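Long-range contact in halogenase PltM (Pseudomonas fluorescens, PDB 6BZN), which halogenates phenolic compounds with the help of FAD and accepts an unusually broad range of substrates and halides: residues T213-V225 with L273-P287. Residues are numbered along the deposited sequence; the frame is centred on the assembly and turned at random.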
# COMPACT_ATOMS: atom_id res chain seq x y z
N THR A 213 2.14 -11.52 -11.15
CA THR A 213 2.98 -11.58 -9.97
C THR A 213 2.66 -12.84 -9.16
O THR A 213 1.49 -13.08 -8.83
CB THR A 213 2.79 -10.33 -9.09
OG1 THR A 213 2.89 -9.15 -9.91
CG2 THR A 213 3.83 -10.26 -8.01
N ASP A 214 3.69 -13.61 -8.84
CA ASP A 214 3.61 -14.83 -8.04
C ASP A 214 4.75 -14.77 -7.03
O ASP A 214 5.89 -15.14 -7.35
CB ASP A 214 3.71 -16.04 -8.97
CG ASP A 214 3.53 -17.38 -8.25
OD1 ASP A 214 3.39 -17.46 -7.01
OD2 ASP A 214 3.54 -18.40 -8.99
N THR A 215 4.45 -14.27 -5.83
CA THR A 215 5.45 -14.00 -4.84
C THR A 215 5.04 -14.48 -3.47
O THR A 215 3.84 -14.61 -3.18
CB THR A 215 5.80 -12.50 -4.72
OG1 THR A 215 4.64 -11.73 -4.41
CG2 THR A 215 6.45 -11.97 -6.00
N CYS A 216 6.05 -14.72 -2.64
CA CYS A 216 5.89 -15.09 -1.24
C CYS A 216 6.54 -14.00 -0.39
O CYS A 216 7.25 -13.13 -0.92
CB CYS A 216 6.54 -16.45 -0.95
SG CYS A 216 8.32 -16.53 -1.23
N SER A 217 6.25 -14.02 0.91
CA SER A 217 6.77 -13.03 1.83
C SER A 217 7.05 -13.64 3.19
O SER A 217 6.24 -14.42 3.71
CB SER A 217 5.76 -11.87 1.96
OG SER A 217 6.30 -10.83 2.76
N PHE A 218 8.21 -13.27 3.76
CA PHE A 218 8.59 -13.55 5.13
C PHE A 218 8.77 -12.21 5.83
O PHE A 218 9.52 -11.36 5.34
CB PHE A 218 9.94 -14.24 5.21
CG PHE A 218 10.02 -15.60 4.55
CD1 PHE A 218 10.23 -15.72 3.18
CD2 PHE A 218 10.02 -16.76 5.32
CE1 PHE A 218 10.37 -16.96 2.58
CE2 PHE A 218 10.15 -18.01 4.74
CZ PHE A 218 10.33 -18.11 3.36
N PHE A 219 8.12 -12.00 6.98
CA PHE A 219 8.23 -10.72 7.66
C PHE A 219 8.20 -10.80 9.18
O PHE A 219 7.62 -11.73 9.77
CB PHE A 219 7.17 -9.72 7.17
CG PHE A 219 5.78 -10.28 7.12
CD1 PHE A 219 5.35 -11.03 6.03
CD2 PHE A 219 4.90 -10.08 8.17
CE1 PHE A 219 4.07 -11.56 5.98
CE2 PHE A 219 3.61 -10.59 8.12
CZ PHE A 219 3.19 -11.33 7.02
N THR A 220 8.85 -9.82 9.79
CA THR A 220 8.95 -9.76 11.24
C THR A 220 9.39 -8.35 11.66
O THR A 220 9.62 -7.47 10.80
CB THR A 220 9.94 -10.83 11.79
OG1 THR A 220 9.79 -10.94 13.20
CG2 THR A 220 11.40 -10.48 11.48
N HIS A 221 9.51 -8.15 12.96
CA HIS A 221 10.11 -6.96 13.51
C HIS A 221 11.34 -7.34 14.33
O HIS A 221 11.33 -8.34 15.04
CB HIS A 221 9.13 -6.22 14.42
CG HIS A 221 8.05 -5.47 13.70
ND1 HIS A 221 7.04 -4.82 14.37
CD2 HIS A 221 7.81 -5.28 12.38
CE1 HIS A 221 6.24 -4.23 13.50
NE2 HIS A 221 6.69 -4.49 12.28
N MET A 222 12.38 -6.51 14.23
CA MET A 222 13.66 -6.79 14.88
C MET A 222 14.20 -5.63 15.68
O MET A 222 13.92 -4.46 15.39
CB MET A 222 14.72 -7.18 13.85
CG MET A 222 14.37 -8.39 13.01
SD MET A 222 15.84 -8.92 12.11
CE MET A 222 15.13 -10.20 11.08
N LEU A 223 15.01 -5.98 16.68
CA LEU A 223 15.80 -5.02 17.44
C LEU A 223 17.23 -4.99 16.94
O LEU A 223 17.74 -5.97 16.41
CB LEU A 223 15.88 -5.42 18.91
CG LEU A 223 14.59 -5.37 19.68
CD1 LEU A 223 14.64 -6.30 20.89
CD2 LEU A 223 14.35 -3.92 20.09
N ASN A 224 17.89 -3.86 17.19
CA ASN A 224 19.31 -3.67 16.89
C ASN A 224 19.68 -3.90 15.43
O ASN A 224 20.76 -4.45 15.14
CB ASN A 224 20.18 -4.53 17.84
CG ASN A 224 20.19 -4.00 19.26
OD1 ASN A 224 19.96 -2.82 19.48
ND2 ASN A 224 20.47 -4.86 20.22
N VAL A 225 18.80 -3.49 14.52
CA VAL A 225 19.13 -3.50 13.11
C VAL A 225 19.96 -2.26 12.81
O VAL A 225 19.50 -1.13 13.02
CB VAL A 225 17.88 -3.52 12.22
CG1 VAL A 225 18.28 -3.54 10.75
CG2 VAL A 225 17.02 -4.75 12.53
N LEU A 273 12.16 -0.79 17.28
CA LEU A 273 12.09 -1.85 16.30
C LEU A 273 12.31 -1.36 14.89
O LEU A 273 12.15 -0.17 14.58
CB LEU A 273 10.73 -2.54 16.38
CG LEU A 273 10.39 -3.18 17.74
CD1 LEU A 273 8.92 -3.58 17.75
CD2 LEU A 273 11.31 -4.37 18.00
N CYS A 274 12.62 -2.33 14.05
CA CYS A 274 12.72 -2.17 12.63
C CYS A 274 11.97 -3.31 11.94
O CYS A 274 12.14 -4.49 12.27
CB CYS A 274 14.19 -2.16 12.24
SG CYS A 274 14.53 -1.93 10.48
N SER A 275 11.13 -2.95 10.98
CA SER A 275 10.40 -3.96 10.22
C SER A 275 11.27 -4.51 9.12
O SER A 275 11.96 -3.76 8.42
CB SER A 275 9.11 -3.35 9.66
OG SER A 275 8.39 -4.32 8.93
N ILE A 276 11.24 -5.84 8.97
CA ILE A 276 12.04 -6.55 7.99
C ILE A 276 11.12 -7.54 7.27
O ILE A 276 10.43 -8.33 7.91
CB ILE A 276 13.20 -7.34 8.65
CG1 ILE A 276 14.12 -6.42 9.49
CG2 ILE A 276 14.00 -8.11 7.60
CD1 ILE A 276 14.87 -5.33 8.74
N GLY A 277 11.11 -7.48 5.94
CA GLY A 277 10.34 -8.43 5.13
C GLY A 277 11.14 -8.82 3.92
O GLY A 277 11.73 -7.95 3.29
N PHE A 278 11.20 -10.10 3.60
CA PHE A 278 11.84 -10.51 2.33
C PHE A 278 10.90 -11.34 1.49
O PHE A 278 10.12 -12.16 2.01
CB PHE A 278 13.23 -11.15 2.51
CG PHE A 278 13.27 -12.43 3.30
CD1 PHE A 278 13.30 -12.41 4.70
CD2 PHE A 278 13.38 -13.65 2.65
CE1 PHE A 278 13.37 -13.59 5.42
CE2 PHE A 278 13.46 -14.83 3.37
CZ PHE A 278 13.46 -14.80 4.76
N GLN A 279 10.94 -11.06 0.18
CA GLN A 279 9.99 -11.58 -0.78
C GLN A 279 10.73 -12.27 -1.90
O GLN A 279 11.75 -11.76 -2.35
CB GLN A 279 9.16 -10.45 -1.42
CG GLN A 279 8.13 -9.79 -0.51
CD GLN A 279 8.71 -9.14 0.73
OE1 GLN A 279 8.39 -9.51 1.86
NE2 GLN A 279 9.60 -8.16 0.54
N PHE A 280 10.20 -13.40 -2.35
CA PHE A 280 10.73 -14.08 -3.53
C PHE A 280 9.70 -14.16 -4.66
O PHE A 280 8.53 -14.41 -4.43
CB PHE A 280 11.20 -15.50 -3.20
CG PHE A 280 12.35 -15.54 -2.24
CD1 PHE A 280 13.59 -15.02 -2.61
CD2 PHE A 280 12.21 -16.11 -0.98
CE1 PHE A 280 14.67 -15.06 -1.73
CE2 PHE A 280 13.27 -16.16 -0.10
CZ PHE A 280 14.51 -15.62 -0.47
N ASN A 281 10.19 -13.94 -5.87
CA ASN A 281 9.51 -14.32 -7.09
C ASN A 281 9.53 -15.85 -7.16
O ASN A 281 10.57 -16.46 -7.39
CB ASN A 281 10.24 -13.71 -8.28
CG ASN A 281 9.60 -14.05 -9.60
OD1 ASN A 281 8.67 -14.85 -9.67
ND2 ASN A 281 10.08 -13.42 -10.67
N ASN A 282 8.36 -16.47 -6.97
CA ASN A 282 8.25 -17.94 -6.90
C ASN A 282 8.61 -18.62 -8.22
O ASN A 282 8.97 -19.80 -8.24
CB ASN A 282 6.85 -18.37 -6.47
CG ASN A 282 6.54 -18.07 -5.00
OD1 ASN A 282 7.36 -18.31 -4.12
ND2 ASN A 282 5.32 -17.62 -4.74
N ALA A 283 8.53 -17.87 -9.32
CA ALA A 283 9.02 -18.35 -10.62
C ALA A 283 10.54 -18.50 -10.67
O ALA A 283 11.05 -19.22 -11.53
CB ALA A 283 8.56 -17.42 -11.74
N LYS A 284 11.27 -17.81 -9.79
CA LYS A 284 12.74 -17.88 -9.76
C LYS A 284 13.33 -18.58 -8.55
O LYS A 284 14.38 -19.17 -8.67
CB LYS A 284 13.34 -16.49 -9.87
CG LYS A 284 13.12 -15.85 -11.23
CD LYS A 284 13.83 -14.52 -11.29
CE LYS A 284 13.48 -13.77 -12.56
NZ LYS A 284 14.32 -14.24 -13.67
N TYR A 285 12.69 -18.50 -7.38
CA TYR A 285 13.17 -19.21 -6.20
C TYR A 285 11.99 -19.54 -5.31
O TYR A 285 11.23 -18.63 -4.96
CB TYR A 285 14.19 -18.38 -5.41
CG TYR A 285 14.62 -19.05 -4.12
CD1 TYR A 285 15.52 -20.12 -4.14
CD2 TYR A 285 14.13 -18.63 -2.89
CE1 TYR A 285 15.91 -20.75 -2.97
CE2 TYR A 285 14.51 -19.25 -1.71
CZ TYR A 285 15.40 -20.31 -1.76
OH TYR A 285 15.78 -20.94 -0.61
N ARG A 286 11.86 -20.81 -4.92
CA ARG A 286 10.85 -21.23 -3.95
C ARG A 286 11.56 -21.63 -2.66
O ARG A 286 12.38 -22.54 -2.67
CB ARG A 286 10.01 -22.40 -4.47
CG ARG A 286 8.89 -21.97 -5.41
CD ARG A 286 8.03 -23.15 -5.85
NE ARG A 286 7.39 -22.86 -7.14
CZ ARG A 286 6.25 -22.20 -7.32
NH1 ARG A 286 5.53 -21.72 -6.29
NH2 ARG A 286 5.80 -22.01 -8.56
N PRO A 287 11.26 -20.95 -1.54
CA PRO A 287 11.89 -21.37 -0.30
C PRO A 287 11.42 -22.77 0.13
O PRO A 287 10.31 -23.17 -0.17
CB PRO A 287 11.42 -20.32 0.70
CG PRO A 287 10.11 -19.88 0.17
CD PRO A 287 10.27 -19.88 -1.31
O HOH W 1 6.17 -13.67 -10.23
O HOH W 2 3.29 -20.06 -6.20
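Asp214 OD1 is gripped twice: by Asn282 ND2 at 3.0 Å and by a water that donates to it. The bond from Asn282 is nearly straight, but the amide nitrogen meets the oxygen from above the carboxylate plane, and the two flat groups stand 75° apart. The same water accepts from Arg286 NH1, so it links the two opposite charges, which do not form a direct salt bridge. Asp214 O also takes the backbone N of Asn282 at 2.8 Å. A second water joins Asp214 N to Asn281 OD1, and that oxygen closes an Asx turn with Ala283 N.

From here the two strands run antiparallel. Phe218, Thr220 and Met222 form hydrogen-bonded pairs with Phe278, Ile276 and Cys274. Phe218 and Phe278 lie on the same face of the sheet, their planes only 8° apart but slid so that the rings barely overlap. Phe278 CG sits between its own backbone N and carbonyl carbon (chi1 63°), which sets the Phe278 ring against Phe218, whose CB lies over that ring, 3.7 Å from the centroid. Pro287 CB meets the Phe218 ring at its edge, 3.6 Å from CZ. With an alanine in place of Phe218, Pro287 would probably lose its aromatic partner and a gap would open beside the Phe278 ring. Cys216 SG touches the Phe280 ring at its edge. Further along, the Met222 side chain crosses that of Ile276 at about a right angle, Met222 SD 4.0 Å from Ile276 CG1.

On the other face, His221 CD2 lies 3.6 Å from Ser275 CB, and both side chains hydrogen-bond to Glu64. Phe219 there touches Val62, an FAD-binding residue. The pair lies inside a mixed sheet, between strands 256-262 and 313-321. Helix 291-301 covers the Phe218 face, while helix 383-406 touches Thr215 and Gln279 on the other.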